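Local coordinates for protein endo-beta-1,4-glucanase (cellulase B) (PDB 4V2X) that probably hydrolyses beta-1,4-linked glucans as a tri-modular endoglucanase, with its family 46 carbohydrate-binding module contributing to breakdown of xyloglucan and beta-1,3-1,4-glucans, at residues A[235-246]-A[262-272]; A[315-326]-A[353-363]. One frame throughout, in Å; residues are numbered along the deposited sequence.

Interaction 1 of 2, residues A[235-246]-A[262-272]; sequences IRPLVLPTMETA and LDDPNLIATVH
Thr245 meets His272 through a first torsion of 56°, which puts its methyl CG2 beside the backbone N and its hydroxyl between N and the carbonyl carbon. CG2 thereby stands over the centre of the His272 ring, 3.7 Å from the centroid of that ring, in a CH-pi contact. The two backbones are tied as well: His272 N gives a nearly straight bond of 2.9 Å to a lone pair of Thr245 O. The hydroxyl of Thr245 donates to Glu244 O in its own loop, and His272 ND1 has Glu197 as a partner. A second threonine bond closes this turn, from Thr242 OG1 to Ala246 O at 2.7 Å.

Val239 has CG1 anti to the backbone N (chi1 -176°). That branch crosses Thr270 at about a right angle, and Val239 CG1 to Thr270 CB is tight at 3.5 Å. The other branch, CG2, packs on Ile268, whose CD1 also reaches Pro237 CB at 4.0 Å. Leu240 and Leu262 face each other tip to tip through their CD1 methyls.

At the far end Asn266 ND2 donates to Ile235 O at 2.8 Å. It uses a lone pair in the carbonyl plane, though Ile235 O sits 29° out of the amide plane. Between these ends runs a parallel ladder, in which Leu240 N donates to Ile268 O and Leu240 O accepts from Thr270 N.

Strands 238-241 and 267-273 are neighbours in the barrel, linked by helix 249-262 as a beta-alpha-beta unit. Helix 58-64 packs on Pro237 and Ile268, helix 209-227 touches Leu240, and strands 190-193 and 315-320 continue the sheet on the two flanks.

Interaction 2 of 2, residues A[315-326]-A[353-363]; sequences VVLGEFGLLGFD and ITHMLWDNGQH
Leu317 makes two bonds of the parallel backbone pairing. Leu317 N donates to Thr354 O at 2.7 Å, and Leu317 O accepts from Met356 N at 2.9 Å. Further on, the bond from Phe320 N to Met356 O is weak, but Trp358 N to Phe320 O is nearly straight.

Apolar and aromatic contacts run along the strands and into the loops beyond them. Val316 CG1 touches Met356 SD at 3.7 Å. Phe320 CG sits between the backbone N and the carbonyl carbon (chi1 75°), and this swings the ring close to 355-357. Leu357 CD1 covers one face of it near the rim, and the His355 ring meets it obliquely. Phe325 CD2 lies at the edge of the His363 ring, 3.6 Å from His363 CE1.

One charged group lies alongside a ring. The Glu319 carboxylate runs beside Trp358, their planes 29° apart, with Glu319 CD 3.6 Å from Trp358 CE3. Arg107 and Tyr274 hold its oxygens.

Hydrogen bonds and waters join the loops. Gln362 NE2 donates to Phe325 O at 2.9 Å, and that oxygen lies in the plane of the Gln362 amide. Water 2 links Gln362 OE1 to Asp326 OD1, and water 3 links that aspartate oxygen to Trp358 NE1 and Asn360 ND2. With an alanine at Gln362, Phe325 O would probably lose its amide mate and water 2 one of its two acceptors. Asp359 OD1 accepts from Gly361 N, making an Asx turn, and from His363 N on the opposite face of the carboxylate plane.

The arrangement joins the seventh and eighth strands of a family 5 (beta/alpha)8 barrel, with loops at their C-terminal ends, the side where such barrels carry the active site.

In the fold
Both interactions belong to the one eight-stranded parallel barrel of the family 5 module. Their centres are about 18 Å apart. Interaction 1 comes first along the chain and pairs the fifth and sixth strands; interaction 2 follows and pairs the seventh and eighth. The middle strands of this run, 267-273 and 315-320, are themselves neighbours, so the two contacts form one continuous arc of the wall. Ala269 O and Val316 N, 3.0 Å apart, probably form one of the bonds across that join. At the C-terminal ends His272 packs on Glu319. Because the strands are parallel, the loops that follow them open on the same rim, the active-site side in this family.

Interaction 1 of 2, residues A[235-246]-A[262-272]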
loop_
_atom_site.group_PDB
_atom_site.type_symbol
_atom_site.label_atom_id
_atom_site.label_comp_id
_atom_site.label_asym_id
_atom_site.label_seq_id
_atom_site.Cartn_x
_atom_site.Cartn_y
_atom_site.Cartn_z
ATOM N N ILE A 235 -12.724 -19.829 -11.323
ATOM C CA ILE A 235 -12.832 -18.892 -12.444
ATOM C C ILE A 235 -13.973 -17.864 -12.335
ATOM O O ILE A 235 -14.054 -16.954 -13.161
ATOM C CB ILE A 235 -12.957 -19.639 -13.794
ATOM C CG1 ILE A 235 -14.255 -20.459 -13.871
ATOM C CG2 ILE A 235 -11.743 -20.530 -14.008
ATOM C CD1 ILE A 235 -14.526 -21.037 -15.245
ATOM N N ARG A 236 -14.841 -17.994 -11.333
ATOM C CA ARG A 236 -15.995 -17.099 -11.207
ATOM C C ARG A 236 -15.521 -15.658 -11.144
ATOM O O ARG A 236 -14.622 -15.341 -10.367
ATOM C CB ARG A 236 -16.802 -17.412 -9.952
ATOM C CG ARG A 236 -18.088 -16.606 -9.825
ATOM C CD ARG A 236 -18.855 -16.960 -8.562
ATOM N NE ARG A 236 -19.067 -18.402 -8.453
ATOM C CZ ARG A 236 -19.933 -19.112 -9.176
ATOM N NH1 ARG A 236 -20.715 -18.532 -10.081
ATOM N NH2 ARG A 236 -20.009 -20.431 -8.998
ATOM N N PRO A 237 -16.123 -14.776 -11.961
ATOM C CA PRO A 237 -15.725 -13.378 -11.867
ATOM C C PRO A 237 -15.977 -12.773 -10.487
ATOM O O PRO A 237 -16.996 -13.055 -9.851
ATOM C CB PRO A 237 -16.591 -12.707 -12.935
ATOM C CG PRO A 237 -16.701 -13.769 -13.975
ATOM C CD PRO A 237 -16.904 -15.029 -13.183
ATOM N N LEU A 238 -15.030 -11.954 -10.045
ATOM C CA LEU A 238 -15.092 -11.300 -8.747
ATOM C C LEU A 238 -15.026 -9.803 -8.949
ATOM O O LEU A 238 -14.238 -9.299 -9.760
ATOM C CB LEU A 238 -13.936 -11.748 -7.856
ATOM C CG LEU A 238 -13.821 -13.259 -7.669
ATOM C CD1 LEU A 238 -12.642 -13.591 -6.773
ATOM C CD2 LEU A 238 -15.109 -13.842 -7.115
ATOM N N VAL A 239 -15.864 -9.097 -8.198
ATOM C CA VAL A 239 -16.017 -7.656 -8.331
ATOM C C VAL A 239 -15.416 -6.980 -7.105
ATOM O O VAL A 239 -15.806 -7.275 -5.974
ATOM C CB VAL A 239 -17.507 -7.267 -8.486
ATOM C CG1 VAL A 239 -17.650 -5.764 -8.713
ATOM C CG2 VAL A 239 -18.148 -8.031 -9.638
ATOM N N LEU A 240 -14.455 -6.085 -7.336
ATOM C CA LEU A 240 -13.726 -5.429 -6.252
ATOM C C LEU A 240 -13.897 -3.912 -6.329
ATOM O O LEU A 240 -13.682 -3.315 -7.380
ATOM C CB LEU A 240 -12.233 -5.772 -6.314
ATOM C CG LEU A 240 -11.851 -7.256 -6.254
ATOM C CD1 LEU A 240 -10.338 -7.424 -6.352
ATOM C CD2 LEU A 240 -12.384 -7.919 -4.992
ATOM N N PRO A 241 -14.271 -3.284 -5.206
ATOM C CA PRO A 241 -14.538 -1.856 -5.177
ATOM C C PRO A 241 -13.342 -0.991 -4.819
ATOM O O PRO A 241 -12.417 -1.434 -4.136
ATOM C CB PRO A 241 -15.560 -1.743 -4.052
ATOM C CG PRO A 241 -15.106 -2.780 -3.076
ATOM C CD PRO A 241 -14.646 -3.928 -3.930
ATOM N N THR A 242 -13.392 0.264 -5.249
ATOM C CA THR A 242 -12.588 1.309 -4.632
ATOM C C THR A 242 -13.180 1.684 -3.271
ATOM O O THR A 242 -14.347 1.385 -2.976
ATOM C CB THR A 242 -12.583 2.586 -5.487
ATOM O OG1 THR A 242 -13.934 2.983 -5.736
ATOM C CG2 THR A 242 -11.893 2.359 -6.797
ATOM N N MET A 243 -12.385 2.368 -2.454
ATOM C CA MET A 243 -12.877 2.930 -1.187
ATOM C C MET A 243 -14.061 3.848 -1.481
ATOM O O MET A 243 -13.996 4.681 -2.402
ATOM C CB MET A 243 -11.779 3.724 -0.465
ATOM C CG MET A 243 -12.058 3.985 1.016
ATOM S SD MET A 243 -11.902 2.509 2.048
ATOM C CE MET A 243 -10.130 2.263 1.967
ATOM N N GLU A 244 -15.138 3.659 -0.720
ATOM C CA GLU A 244 -16.398 4.410 -0.875
ATOM C C GLU A 244 -17.021 4.270 -2.266
ATOM O O GLU A 244 -17.938 5.016 -2.615
ATOM C CB GLU A 244 -16.190 5.895 -0.534
ATOM C CG GLU A 244 -15.868 6.154 0.926
ATOM C CD GLU A 244 -15.804 7.630 1.281
ATOM O OE1 GLU A 244 -15.881 8.493 0.379
ATOM O OE2 GLU A 244 -15.685 7.929 2.481
ATOM N N THR A 245 -16.555 3.285 -3.032
ATOM C CA THR A 245 -16.820 3.169 -4.472
ATOM C C THR A 245 -16.654 4.508 -5.201
ATOM O O THR A 245 -17.340 4.781 -6.190
ATOM C CB THR A 245 -18.197 2.543 -4.778
ATOM O OG1 THR A 245 -19.227 3.305 -4.134
ATOM C CG2 THR A 245 -18.253 1.056 -4.319
ATOM N N ALA A 246 -15.687 5.298 -4.738
ATOM C CA ALA A 246 -15.413 6.622 -5.285
ATOM C C ALA A 246 -14.400 6.538 -6.434
ATOM O O ALA A 246 -13.813 5.490 -6.677
ATOM C CB ALA A 246 -14.910 7.534 -4.182
ATOM N N LEU A 262 -3.146 -9.585 -7.437
ATOM C CA LEU A 262 -3.847 -10.860 -7.353
ATOM C C LEU A 262 -3.608 -11.743 -8.572
ATOM O O LEU A 262 -3.857 -12.944 -8.505
ATOM C CB LEU A 262 -5.344 -10.637 -7.121
ATOM C CG LEU A 262 -5.641 -9.990 -5.758
ATOM C CD1 LEU A 262 -7.093 -9.582 -5.659
ATOM C CD2 LEU A 262 -5.265 -10.905 -4.600
ATOM N N ASP A 263 -3.141 -11.148 -9.670
ATOM C CA ASP A 263 -2.608 -11.907 -10.806
ATOM C C ASP A 263 -3.635 -12.918 -11.312
ATOM O O ASP A 263 -3.344 -14.102 -11.465
ATOM C CB ASP A 263 -1.304 -12.590 -10.381
ATOM C CG ASP A 263 -0.501 -13.131 -11.550
ATOM O OD1 ASP A 263 -0.564 -12.569 -12.658
ATOM O OD2 ASP A 263 0.204 -14.127 -11.347
ATOM N N ASP A 264 -4.843 -12.423 -11.562
ATOM C CA ASP A 264 -5.993 -13.244 -11.926
ATOM C C ASP A 264 -6.696 -12.584 -13.101
ATOM O O ASP A 264 -6.852 -11.366 -13.110
ATOM C CB ASP A 264 -6.959 -13.334 -10.744
ATOM C CG ASP A 264 -8.141 -14.239 -11.017
ATOM O OD1 ASP A 264 -8.034 -15.454 -10.737
ATOM O OD2 ASP A 264 -9.192 -13.740 -11.482
ATOM N N PRO A 265 -7.130 -13.381 -14.093
ATOM C CA PRO A 265 -7.718 -12.811 -15.308
ATOM C C PRO A 265 -9.214 -12.460 -15.230
ATOM O O PRO A 265 -9.750 -11.891 -16.185
ATOM C CB PRO A 265 -7.501 -13.931 -16.336
ATOM C CG PRO A 265 -7.584 -15.184 -15.529
ATOM C CD PRO A 265 -6.997 -14.851 -14.185
ATOM N N ASN A 266 -9.879 -12.795 -14.124
ATOM C CA ASN A 266 -11.333 -12.682 -14.030
ATOM C C ASN A 266 -11.754 -11.743 -12.904
ATOM O O ASN A 266 -12.606 -12.079 -12.081
ATOM C CB ASN A 266 -11.948 -14.072 -13.856
ATOM C CG ASN A 266 -11.719 -14.960 -15.073
ATOM O OD1 ASN A 266 -11.322 -14.484 -16.135
ATOM N ND2 ASN A 266 -11.958 -16.252 -14.920
ATOM N N LEU A 267 -11.136 -10.565 -12.880
ATOM C CA LEU A 267 -11.446 -9.545 -11.877
ATOM C C LEU A 267 -12.098 -8.328 -12.541
ATOM O O LEU A 267 -11.735 -7.924 -13.655
ATOM C CB LEU A 267 -10.187 -9.144 -11.108
ATOM C CG LEU A 267 -9.514 -10.263 -10.298
ATOM C CD1 LEU A 267 -8.252 -9.757 -9.604
ATOM C CD2 LEU A 267 -10.482 -10.870 -9.294
ATOM N N ILE A 268 -13.082 -7.769 -11.843
ATOM C CA ILE A 268 -13.855 -6.640 -12.329
ATOM C C ILE A 268 -13.736 -5.525 -11.302
ATOM O O ILE A 268 -13.921 -5.765 -10.110
ATOM C CB ILE A 268 -15.344 -7.018 -12.502
ATOM C CG1 ILE A 268 -15.492 -8.161 -13.513
ATOM C CG2 ILE A 268 -16.154 -5.813 -12.958
ATOM C CD1 ILE A 268 -16.869 -8.789 -13.510
ATOM N N ALA A 269 -13.422 -4.315 -11.759
ATOM C CA ALA A 269 -13.398 -3.150 -10.869
ATOM C C ALA A 269 -14.795 -2.539 -10.783
ATOM O O ALA A 269 -15.519 -2.499 -11.780
ATOM C CB ALA A 269 -12.404 -2.114 -11.370
ATOM N N THR A 270 -15.176 -2.059 -9.601
ATOM C CA THR A 270 -16.459 -1.378 -9.463
ATOM C C THR A 270 -16.351 -0.032 -8.742
ATOM O O THR A 270 -15.560 0.146 -7.807
ATOM C CB THR A 270 -17.542 -2.293 -8.829
ATOM O OG1 THR A 270 -18.831 -1.730 -9.070
ATOM C CG2 THR A 270 -17.342 -2.475 -7.333
ATOM N N VAL A 271 -17.135 0.920 -9.246
ATOM C CA VAL A 271 -17.320 2.230 -8.644
ATOM C C VAL A 271 -18.811 2.537 -8.714
ATOM O O VAL A 271 -19.551 1.861 -9.437
ATOM C CB VAL A 271 -16.507 3.331 -9.365
ATOM C CG1 VAL A 271 -15.011 3.052 -9.246
ATOM C CG2 VAL A 271 -16.917 3.476 -10.825
ATOM N N HIS A 272 -19.249 3.534 -7.952
ATOM C CA HIS A 272 -20.628 4.017 -7.989
ATOM C C HIS A 272 -20.617 5.495 -8.355
ATOM O O HIS A 272 -19.584 6.166 -8.227
ATOM C CB HIS A 272 -21.297 3.858 -6.639
ATOM C CG HIS A 272 -21.462 2.436 -6.206
ATOM N ND1 HIS A 272 -21.936 2.097 -4.962
ATOM C CD2 HIS A 272 -21.236 1.270 -6.856
ATOM C CE1 HIS A 272 -21.988 0.780 -4.857
ATOM N NE2 HIS A 272 -21.567 0.254 -5.993
#

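Interaction 2 of 2, residues A[315-326]-A[353-363]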
loop_
_atom_site.group_PDB
_atom_site.type_symbol
_atom_site.label_atom_id
_atom_site.label_comp_id
_atom_site.label_asym_id
_atom_site.label_seq_id
_atom_site.Cartn_x
_atom_site.Cartn_y
_atom_site.Cartn_z
ATOM N N VAL A 315 -14.901 -2.541 -16.048
ATOM C CA VAL A 315 -15.508 -1.776 -14.968
ATOM C C VAL A 315 -17.019 -1.908 -15.015
ATOM O O VAL A 315 -17.635 -1.727 -16.079
ATOM C CB VAL A 315 -15.139 -0.279 -15.065
ATOM C CG1 VAL A 315 -15.873 0.540 -14.003
ATOM C CG2 VAL A 315 -13.635 -0.110 -14.929
ATOM N N VAL A 316 -17.605 -2.229 -13.858
ATOM C CA VAL A 316 -19.040 -2.151 -13.672
ATOM C C VAL A 316 -19.325 -0.965 -12.757
ATOM O O VAL A 316 -18.798 -0.879 -11.645
ATOM C CB VAL A 316 -19.629 -3.442 -13.073
ATOM C CG1 VAL A 316 -21.089 -3.235 -12.681
ATOM C CG2 VAL A 316 -19.516 -4.590 -14.068
ATOM N N LEU A 317 -20.132 -0.035 -13.258
ATOM C CA LEU A 317 -20.681 1.029 -12.440
ATOM C C LEU A 317 -21.853 0.388 -11.704
ATOM O O LEU A 317 -22.955 0.290 -12.244
ATOM C CB LEU A 317 -21.120 2.189 -13.339
ATOM C CG LEU A 317 -21.714 3.414 -12.659
ATOM C CD1 LEU A 317 -20.713 4.065 -11.719
ATOM C CD2 LEU A 317 -22.171 4.409 -13.717
ATOM N N GLY A 318 -21.591 -0.103 -10.490
ATOM C CA GLY A 318 -22.520 -1.005 -9.794
ATOM C C GLY A 318 -23.803 -0.353 -9.315
ATOM O O GLY A 318 -24.801 -1.043 -9.064
ATOM N N GLU A 319 -23.750 0.971 -9.153
ATOM C CA GLU A 319 -24.911 1.791 -8.850
ATOM C C GLU A 319 -24.750 3.141 -9.510
ATOM O O GLU A 319 -23.672 3.739 -9.445
ATOM C CB GLU A 319 -25.023 2.048 -7.350
ATOM C CG GLU A 319 -25.199 0.806 -6.495
ATOM C CD GLU A 319 -25.349 1.127 -5.024
ATOM O OE1 GLU A 319 -25.492 2.317 -4.690
ATOM O OE2 GLU A 319 -25.315 0.190 -4.195
ATOM N N PHE A 320 -25.821 3.641 -10.114
ATOM C CA PHE A 320 -25.859 5.048 -10.497
ATOM C C PHE A 320 -27.259 5.601 -10.367
ATOM O O PHE A 320 -28.239 4.854 -10.328
ATOM C CB PHE A 320 -25.298 5.290 -11.905
ATOM C CG PHE A 320 -26.214 4.869 -13.020
ATOM C CD1 PHE A 320 -26.286 3.540 -13.419
ATOM C CD2 PHE A 320 -26.985 5.811 -13.701
ATOM C CE1 PHE A 320 -27.117 3.150 -14.456
ATOM C CE2 PHE A 320 -27.821 5.423 -14.736
ATOM C CZ PHE A 320 -27.889 4.092 -15.117
ATOM N N GLY A 321 -27.320 6.921 -10.279
ATOM C CA GLY A 321 -28.571 7.655 -10.163
ATOM C C GLY A 321 -28.227 9.085 -9.787
ATOM O O GLY A 321 -27.128 9.560 -10.066
ATOM N N LEU A 322 -29.169 9.770 -9.153
ATOM C CA LEU A 322 -28.903 11.065 -8.562
ATOM C C LEU A 322 -29.142 10.934 -7.062
ATOM O O LEU A 322 -30.148 10.373 -6.629
ATOM C CB LEU A 322 -29.787 12.134 -9.201
ATOM C CG LEU A 322 -29.357 12.514 -10.621
ATOM C CD1 LEU A 322 -30.424 13.361 -11.287
ATOM C CD2 LEU A 322 -28.015 13.255 -10.630
ATOM N N LEU A 323 -28.187 11.415 -6.275
ATOM C CA LEU A 323 -28.225 11.258 -4.816
ATOM C C LEU A 323 -29.519 11.775 -4.201
ATOM O O LEU A 323 -30.075 11.156 -3.287
ATOM C CB LEU A 323 -27.035 11.969 -4.173
ATOM C CG LEU A 323 -26.835 11.702 -2.676
ATOM C CD1 LEU A 323 -26.554 10.223 -2.430
ATOM C CD2 LEU A 323 -25.712 12.556 -2.118
ATOM N N GLY A 324 -30.001 12.903 -4.713
ATOM C CA GLY A 324 -31.234 13.520 -4.226
ATOM C C GLY A 324 -32.490 12.673 -4.339
ATOM O O GLY A 324 -33.480 12.937 -3.658
ATOM N N PHE A 325 -32.461 11.663 -5.204
ATOM C CA PHE A 325 -33.558 10.693 -5.299
ATOM C C PHE A 325 -33.817 9.978 -3.967
ATOM O O PHE A 325 -34.913 9.441 -3.754
ATOM C CB PHE A 325 -33.265 9.655 -6.390
ATOM C CG PHE A 325 -33.370 10.171 -7.813
ATOM C CD1 PHE A 325 -33.692 11.492 -8.113
ATOM C CD2 PHE A 325 -33.116 9.301 -8.868
ATOM C CE1 PHE A 325 -33.779 11.914 -9.433
ATOM C CE2 PHE A 325 -33.203 9.721 -10.187
ATOM C CZ PHE A 325 -33.532 11.033 -10.465
ATOM N N ASP A 326 -32.824 9.957 -3.075
ATOM C CA ASP A 326 -33.027 9.430 -1.722
ATOM C C ASP A 326 -34.093 10.215 -0.966
ATOM O O ASP A 326 -34.681 9.701 -0.028
ATOM C CB ASP A 326 -31.719 9.418 -0.918
ATOM C CG ASP A 326 -30.793 8.283 -1.316
ATOM O OD1 ASP A 326 -31.183 7.410 -2.118
ATOM O OD2 ASP A 326 -29.655 8.251 -0.807
ATOM N N ILE A 353 -18.179 1.134 -20.212
ATOM C CA ILE A 353 -18.481 0.874 -18.808
ATOM C C ILE A 353 -19.903 0.334 -18.688
ATOM O O ILE A 353 -20.866 0.967 -19.119
ATOM C CB ILE A 353 -18.280 2.144 -17.955
ATOM C CG1 ILE A 353 -16.783 2.493 -17.896
ATOM C CG2 ILE A 353 -18.824 1.934 -16.541
ATOM C CD1 ILE A 353 -16.474 3.888 -17.394
ATOM N N THR A 354 -20.031 -0.852 -18.105
ATOM C CA THR A 354 -21.345 -1.422 -17.840
ATOM C C THR A 354 -21.956 -0.733 -16.617
ATOM O O THR A 354 -21.280 -0.537 -15.615
ATOM C CB THR A 354 -21.248 -2.946 -17.654
ATOM O OG1 THR A 354 -21.053 -3.547 -18.944
ATOM C CG2 THR A 354 -22.500 -3.517 -17.007
ATOM N N HIS A 355 -23.235 -0.371 -16.708
ATOM C CA HIS A 355 -23.892 0.402 -15.643
ATOM C C HIS A 355 -25.094 -0.340 -15.080
ATOM O O HIS A 355 -25.772 -1.071 -15.792
ATOM C CB HIS A 355 -24.295 1.800 -16.135
ATOM C CG HIS A 355 -25.058 1.798 -17.424
ATOM N ND1 HIS A 355 -26.400 1.490 -17.496
ATOM C CD2 HIS A 355 -24.659 2.041 -18.694
ATOM C CE1 HIS A 355 -26.793 1.539 -18.756
ATOM N NE2 HIS A 355 -25.759 1.879 -19.501
ATOM N N MET A 356 -25.340 -0.152 -13.789
ATOM C CA MET A 356 -26.467 -0.781 -13.129
ATOM C C MET A 356 -27.240 0.272 -12.345
ATOM O O MET A 356 -26.718 0.855 -11.396
ATOM C CB MET A 356 -25.984 -1.911 -12.215
ATOM C CG MET A 356 -24.900 -2.775 -12.849
ATOM S SD MET A 356 -24.555 -4.301 -11.964
ATOM C CE MET A 356 -26.032 -5.251 -12.349
ATOM N N LEU A 357 -28.489 0.507 -12.751
ATOM C CA LEU A 357 -29.315 1.543 -12.156
ATOM C C LEU A 357 -29.635 1.218 -10.718
ATOM O O LEU A 357 -30.027 0.085 -10.401
ATOM C CB LEU A 357 -30.634 1.677 -12.918
ATOM C CG LEU A 357 -31.625 2.714 -12.380
ATOM C CD1 LEU A 357 -31.123 4.120 -12.650
ATOM C CD2 LEU A 357 -32.990 2.479 -13.003
ATOM N N TRP A 358 -29.474 2.201 -9.838
ATOM C CA TRP A 358 -29.939 2.041 -8.467
ATOM C C TRP A 358 -31.442 2.270 -8.427
ATOM O O TRP A 358 -31.913 3.378 -8.681
ATOM C CB TRP A 358 -29.244 3.003 -7.501
ATOM C CG TRP A 358 -29.756 2.800 -6.113
ATOM C CD1 TRP A 358 -30.562 3.635 -5.405
ATOM C CD2 TRP A 358 -29.554 1.648 -5.295
ATOM N NE1 TRP A 358 -30.863 3.086 -4.182
ATOM C CE2 TRP A 358 -30.253 1.864 -4.090
ATOM C CE3 TRP A 358 -28.838 0.456 -5.458
ATOM C CZ2 TRP A 358 -30.250 0.938 -3.052
ATOM C CZ3 TRP A 358 -28.845 -0.465 -4.431
ATOM C CH2 TRP A 358 -29.540 -0.216 -3.240
ATOM N N ASP A 359 -32.190 1.211 -8.142
ATOM C CA ASP A 359 -33.638 1.291 -8.070
ATOM C C ASP A 359 -34.073 0.755 -6.716
ATOM O O ASP A 359 -34.213 -0.458 -6.530
ATOM C CB ASP A 359 -34.286 0.476 -9.195
ATOM C CG ASP A 359 -35.781 0.741 -9.323
ATOM O OD1 ASP A 359 -36.386 1.252 -8.349
ATOM O OD2 ASP A 359 -36.351 0.464 -10.409
ATOM N N ASN A 360 -34.305 1.666 -5.775
ATOM C CA ASN A 360 -34.750 1.277 -4.434
ATOM C C ASN A 360 -36.248 0.961 -4.316
ATOM O O ASN A 360 -36.760 0.772 -3.212
ATOM C CB ASN A 360 -34.364 2.358 -3.426
ATOM C CG ASN A 360 -35.126 3.655 -3.632
ATOM O OD1 ASN A 360 -36.128 3.705 -4.351
ATOM N ND2 ASN A 360 -34.667 4.705 -2.973
ATOM N N GLY A 361 -36.940 0.880 -5.449
ATOM C CA GLY A 361 -38.397 0.773 -5.473
ATOM C C GLY A 361 -39.058 1.993 -6.097
ATOM O O GLY A 361 -40.242 1.950 -6.439
ATOM N N GLN A 362 -38.307 3.078 -6.258
ATOM C CA GLN A 362 -38.880 4.337 -6.757
ATOM C C GLN A 362 -38.912 4.493 -8.279
ATOM O O GLN A 362 -39.520 5.446 -8.783
ATOM C CB GLN A 362 -38.148 5.544 -6.156
ATOM C CG GLN A 362 -36.773 5.802 -6.751
ATOM C CD GLN A 362 -35.936 6.776 -5.944
ATOM O OE1 GLN A 362 -34.725 6.622 -5.847
ATOM N NE2 GLN A 362 -36.577 7.773 -5.364
ATOM N N HIS A 363 -38.254 3.612 -9.025
ATOM C CA HIS A 363 -38.285 3.740 -10.483
ATOM C C HIS A 363 -39.261 2.752 -11.117
ATOM O O HIS A 363 -40.236 3.170 -11.753
ATOM C CB HIS A 363 -36.889 3.619 -11.082
ATOM C CG HIS A 363 -35.940 4.672 -10.601
ATOM N ND1 HIS A 363 -36.263 6.012 -10.581
ATOM C CD2 HIS A 363 -34.678 4.582 -10.122
ATOM C CE1 HIS A 363 -35.237 6.702 -10.111
ATOM N NE2 HIS A 363 -34.261 5.856 -9.825
HETATM O O HOH W 1 -35.915 7.238 -2.100
HETATM O O HOH W 2 -32.259 6.844 -4.669
HETATM O O HOH W 3 -31.897 4.515 -1.837
#